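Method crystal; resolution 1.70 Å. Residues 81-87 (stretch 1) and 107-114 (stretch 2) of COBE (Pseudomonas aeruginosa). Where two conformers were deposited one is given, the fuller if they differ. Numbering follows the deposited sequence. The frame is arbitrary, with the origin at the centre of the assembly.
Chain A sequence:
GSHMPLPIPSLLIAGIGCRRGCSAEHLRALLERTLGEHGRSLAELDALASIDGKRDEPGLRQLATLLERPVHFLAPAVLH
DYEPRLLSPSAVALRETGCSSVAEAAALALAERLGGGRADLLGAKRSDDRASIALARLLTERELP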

ATOM      1  N   ASP A  81      -2.432   9.741  10.470  1.00 17.55           N
ATOM      2  CA  ASP A  81      -1.487   9.329  11.510  1.00 17.56           C
ATOM      3  C   ASP A  81      -0.054   9.114  10.985  1.00 17.07           C
ATOM      4  O   ASP A  81       0.899   9.152  11.765  1.00 17.41           O
ATOM      5  CB  ASP A  81      -1.957   8.047  12.193  1.00 18.05           C
ATOM      6  CG  ASP A  81      -3.101   8.272  13.188  1.00 21.69           C
ATOM      7  OD1 ASP A  81      -3.362   9.430  13.587  1.00 23.95           O
ATOM      8  OD2 ASP A  81      -3.717   7.260  13.593  1.00 24.44           O
ATOM      9  N   TYR A  82       0.085   8.902   9.673  1.00 16.04           N
ATOM     10  CA  TYR A  82       1.371   8.514   9.057  1.00 15.98           C
ATOM     11  C   TYR A  82       2.056   9.656   8.289  1.00 16.30           C
ATOM     12  O   TYR A  82       3.152   9.489   7.748  1.00 15.81           O
ATOM     13  CB  TYR A  82       1.168   7.265   8.168  1.00 15.80           C
ATOM     14  CG  TYR A  82       0.784   6.048   8.986  1.00 15.45           C
ATOM     15  CD1 TYR A  82       1.770   5.209   9.514  1.00 14.44           C
ATOM     16  CD2 TYR A  82      -0.553   5.774   9.288  1.00 14.08           C
ATOM     17  CE1 TYR A  82       1.443   4.121  10.289  1.00 16.67           C
ATOM     18  CE2 TYR A  82      -0.894   4.688  10.083  1.00 16.18           C
ATOM     19  CZ  TYR A  82       0.111   3.859  10.567  1.00 16.55           C
ATOM     20  OH  TYR A  82      -0.179   2.760  11.346  1.00 18.48           O
ATOM     21  N   GLU A  83       1.420  10.827   8.284  1.00 17.03           N
ATOM     22  CA  GLU A  83       1.977  12.040   7.696  1.00 19.20           C
ATOM     23  C   GLU A  83       3.467  12.269   7.967  1.00 19.75           C
ATOM     24  O   GLU A  83       4.226  12.568   7.032  1.00 19.66           O
ATOM     25  CB  GLU A  83       1.197  13.265   8.184  1.00 20.09           C
ATOM     26  CG  GLU A  83      -0.014  13.619   7.369  1.00 23.81           C
ATOM     27  CD  GLU A  83       0.307  13.788   5.893  0.80 24.92           C
ATOM     28  OE1 GLU A  83      -0.382  13.151   5.092  0.80 22.33           O
ATOM     29  OE2 GLU A  83       1.242  14.547   5.555  0.80 29.25           O
ATOM     30  N   PRO A  84       3.889  12.196   9.251  1.00 20.51           N
ATOM     31  CA  PRO A  84       5.287  12.471   9.598  1.00 20.85           C
ATOM     32  C   PRO A  84       6.285  11.483   9.009  1.00 20.55           C
ATOM     33  O   PRO A  84       7.493  11.743   9.038  1.00 22.21           O
ATOM     34  CB  PRO A  84       5.308  12.326  11.133  1.00 20.93           C
ATOM     35  CG  PRO A  84       3.907  12.496  11.564  1.00 21.52           C
ATOM     36  CD  PRO A  84       3.072  11.935  10.460  1.00 21.28           C
ATOM     37  N   ARG A  85       5.778  10.364   8.491  1.00 19.45           N
ATOM     38  CA  ARG A  85       6.635   9.286   8.022  0.50 19.34           C
ATOM     39  C   ARG A  85       6.662   9.162   6.510  1.00 18.59           C
ATOM     40  O   ARG A  85       7.415   8.377   5.981  1.00 19.41           O
ATOM     41  CB  ARG A  85       6.214   7.960   8.645  0.50 18.88           C
ATOM     42  CG  ARG A  85       6.391   7.909  10.151  0.50 20.04           C
ATOM     43  CD  ARG A  85       5.594   6.777  10.743  0.50 20.17           C
ATOM     44  NE  ARG A  85       6.199   5.480  10.432  0.50 20.07           N
ATOM     45  CZ  ARG A  85       5.705   4.302  10.807  0.50 19.37           C
ATOM     46  NH1 ARG A  85       6.335   3.187  10.469  0.50 19.23           N
ATOM     47  NH2 ARG A  85       4.589   4.234  11.516  0.50 19.90           N
ATOM     48  N   LEU A  86       5.854   9.959   5.817  1.00 18.44           N
ATOM     49  CA  LEU A  86       5.773   9.859   4.362  1.00 16.77           C
ATOM     50  C   LEU A  86       7.028  10.340   3.658  1.00 17.15           C
ATOM     51  O   LEU A  86       7.758  11.213   4.155  1.00 17.94           O
ATOM     52  CB  LEU A  86       4.541  10.621   3.833  1.00 17.13           C
ATOM     53  CG  LEU A  86       3.238  10.141   4.483  1.00 14.52           C
ATOM     54  CD1 LEU A  86       2.062  10.889   3.861  1.00 18.87           C
ATOM     55  CD2 LEU A  86       3.011   8.630   4.409  1.00 17.23           C
ATOM     56  N   LEU A  87       7.264   9.789   2.476  1.00 16.83           N
ATOM     57  CA  LEU A  87       8.470  10.115   1.715  1.00 16.57           C
ATOM     58  C   LEU A  87       8.201  11.008   0.498  1.00 17.28           C
ATOM     59  O   LEU A  87       9.104  11.731   0.044  1.00 17.66           O
ATOM     60  CB  LEU A  87       9.205   8.827   1.277  1.00 16.75           C
ATOM     61  CG  LEU A  87       9.636   7.798   2.330  1.00 14.33           C
ATOM     62  CD1 LEU A  87      10.392   6.582   1.715  1.00 14.91           C
ATOM     63  CD2 LEU A  87      10.468   8.452   3.499  1.00 16.66           C
ATOM     64  N   ALA A 107      -0.154   1.980   2.657  1.00  8.51           N
ATOM     65  CA  ALA A 107       0.760   0.848   2.804  1.00  8.44           C
ATOM     66  C   ALA A 107       1.207   0.695   4.266  1.00  8.54           C
ATOM     67  O   ALA A 107       1.093  -0.396   4.839  1.00  9.94           O
ATOM     68  CB  ALA A 107       1.961   0.977   1.845  1.00  9.15           C
ATOM     69  N   LEU A 108       1.697   1.782   4.865  1.00  9.09           N
ATOM     70  CA  LEU A 108       2.149   1.757   6.238  1.00 10.17           C
ATOM     71  C   LEU A 108       0.997   1.381   7.173  1.00 10.37           C
ATOM     72  O   LEU A 108       1.160   0.509   8.041  1.00 11.50           O
ATOM     73  CB  LEU A 108       2.716   3.122   6.614  1.00 11.36           C
ATOM     74  CG  LEU A 108       4.098   3.434   6.047  1.00 11.53           C
ATOM     75  CD1 LEU A 108       4.392   4.906   6.292  1.00 13.45           C
ATOM     76  CD2 LEU A 108       5.143   2.520   6.714  1.00 12.55           C
ATOM     77  N   ALA A 109      -0.143   2.055   7.010  1.00 10.34           N
ATOM     78  CA  ALA A 109      -1.321   1.868   7.886  1.00 10.80           C
ATOM     79  C   ALA A 109      -1.806   0.440   7.926  1.00 11.35           C
ATOM     80  O   ALA A 109      -1.982  -0.125   9.016  1.00 12.19           O
ATOM     81  CB  ALA A 109      -2.455   2.829   7.501  1.00 10.06           C
ATOM     82  N   LEU A 110      -1.981  -0.172   6.755  1.00 10.82           N
ATOM     83  CA  LEU A 110      -2.462  -1.533   6.698  1.00 10.96           C
ATOM     84  C   LEU A 110      -1.413  -2.502   7.249  1.00 11.39           C
ATOM     85  O   LEU A 110      -1.764  -3.448   7.963  1.00 11.61           O
ATOM     86  CB  LEU A 110      -2.879  -1.926   5.273  1.00 10.91           C
ATOM     87  CG  LEU A 110      -3.527  -3.305   5.162  1.00  9.80           C
ATOM     88  CD1 LEU A 110      -4.830  -3.358   6.025  1.00 11.07           C
ATOM     89  CD2 LEU A 110      -3.831  -3.663   3.730  1.00 10.51           C
ATOM     90  N   ALA A 111      -0.141  -2.290   6.923  1.00 10.59           N
ATOM     91  CA  ALA A 111       0.899  -3.219   7.396  1.00 10.97           C
ATOM     92  C   ALA A 111       0.908  -3.266   8.921  1.00 11.95           C
ATOM     93  O   ALA A 111       0.984  -4.346   9.515  1.00 13.01           O
ATOM     94  CB  ALA A 111       2.272  -2.817   6.872  1.00 10.72           C
ATOM     95  N   GLU A 112       0.786  -2.101   9.541  1.00 12.41           N
ATOM     96  CA  GLU A 112       0.847  -2.018  11.023  1.00 14.44           C
ATOM     97  C   GLU A 112      -0.384  -2.609  11.675  1.00 15.17           C
ATOM     98  O   GLU A 112      -0.278  -3.198  12.757  1.00 15.16           O
ATOM     99  CB  GLU A 112       1.095  -0.580  11.495  1.00 14.63           C
ATOM    100  CG  GLU A 112       2.453  -0.065  11.046  1.00 17.02           C
ATOM    101  CD  GLU A 112       2.931   1.169  11.790  1.00 19.88           C
ATOM    102  OE1 GLU A 112       2.088   1.862  12.388  1.00 21.43           O
ATOM    103  OE2 GLU A 112       4.155   1.439  11.725  1.00 22.35           O
ATOM    104  N   ARG A 113      -1.549  -2.452  11.036  1.00 15.45           N
ATOM    105  CA  ARG A 113      -2.801  -3.038  11.530  1.00 16.27           C
ATOM    106  C   ARG A 113      -2.893  -4.540  11.446  1.00 16.61           C
ATOM    107  O   ARG A 113      -3.382  -5.177  12.398  1.00 17.13           O
ATOM    108  CB  ARG A 113      -4.023  -2.401  10.853  1.00 17.70           C
ATOM    109  CG  ARG A 113      -4.289  -1.098  11.475  1.00 20.04           C
ATOM    110  CD  ARG A 113      -5.077  -0.118  10.670  1.00 23.24           C
ATOM    111  NE  ARG A 113      -5.176   1.058  11.515  1.00 25.05           N
ATOM    112  CZ  ARG A 113      -4.182   1.914  11.740  1.00 26.95           C
ATOM    113  NH1 ARG A 113      -4.377   2.926  12.566  1.00 27.74           N
ATOM    114  NH2 ARG A 113      -2.996   1.767  11.142  1.00 27.32           N
ATOM    115  N   LEU A 114      -2.464  -5.109  10.317  1.00 14.69           N
ATOM    116  CA  LEU A 114      -2.398  -6.555  10.172  1.00 14.16           C
ATOM    117  C   LEU A 114      -1.270  -7.143  11.000  1.00 15.16           C
ATOM    118  O   LEU A 114      -1.422  -8.254  11.539  1.00 14.65           O
ATOM    119  CB  LEU A 114      -2.242  -6.974   8.697  1.00 13.28           C
ATOM    120  CG  LEU A 114      -3.404  -6.609   7.776  1.00 13.19           C
ATOM    121  CD1 LEU A 114      -3.024  -6.852   6.288  1.00 14.53           C
ATOM    122  CD2 LEU A 114      -4.721  -7.318   8.163  1.00 13.54           C
TER
HETATM  123  O   HOH W   1      -2.301   5.109  13.496  1.00 35.53           O

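Stretch 1 is a loop with a short 3-10 segment at 83-85, and it packs against one side of residues 107-114, part of a longer helix. The contact buries 352 Å², both sides summed.

Asp81 points toward the helix but does not reach it. Its OD2 lies 4.5 Å from Arg113 NH1, too far for a salt bridge. A water closes the gap: it donates to Asp81 OD2 at 2.6 Å and accepts from Arg113 NH1 at 3.2 Å.

Tyr82 is the centre of the contact and is buried. Its chi1 is m, and the ring lies over the helix backbone, with Leu108 C and Ala109 N over one face. Tyr82 CD1 is 3.7 Å from Leu108 CB, and Tyr82 CE2 is 3.5 Å from Ala109 CB. Ala109 offers its methyl as an apolar contact for the ring. The hydroxyl extends beyond the apolar part and meets polar groups near the ring plane. Tyr82 OH donates to Glu112 OE1 at 2.7 Å and accepts from Arg113 NH2 at 3.0 Å. Arg113 NH2 also donates to Ala109 O at 3.0 Å, which ties its guanidinium back to the helix.

Glu83 and Pro84 make no contact with the helix. They carry the chain on to Arg85, whose N hydrogen-bonds to Tyr82 O at 2.9 Å.

Arg85 points toward the helix and forms a salt bridge with Glu112. Its NH2 donates to Glu112 OE2 at 2.8 Å, and its NH1 donates to the same OE2 at 3.1 Å. Glu112 thus serves Tyr82 with one carboxylate oxygen and Arg85 with the other. Arg85 NH1 also lies 4.0 Å from Leu108 CD2.

Leu86 starts sideways, but its end comes nearer. Leu86 CD2 reaches Leu108 CD1 at 4.4 Å, a loose apolar contact. Leu87 is out of reach.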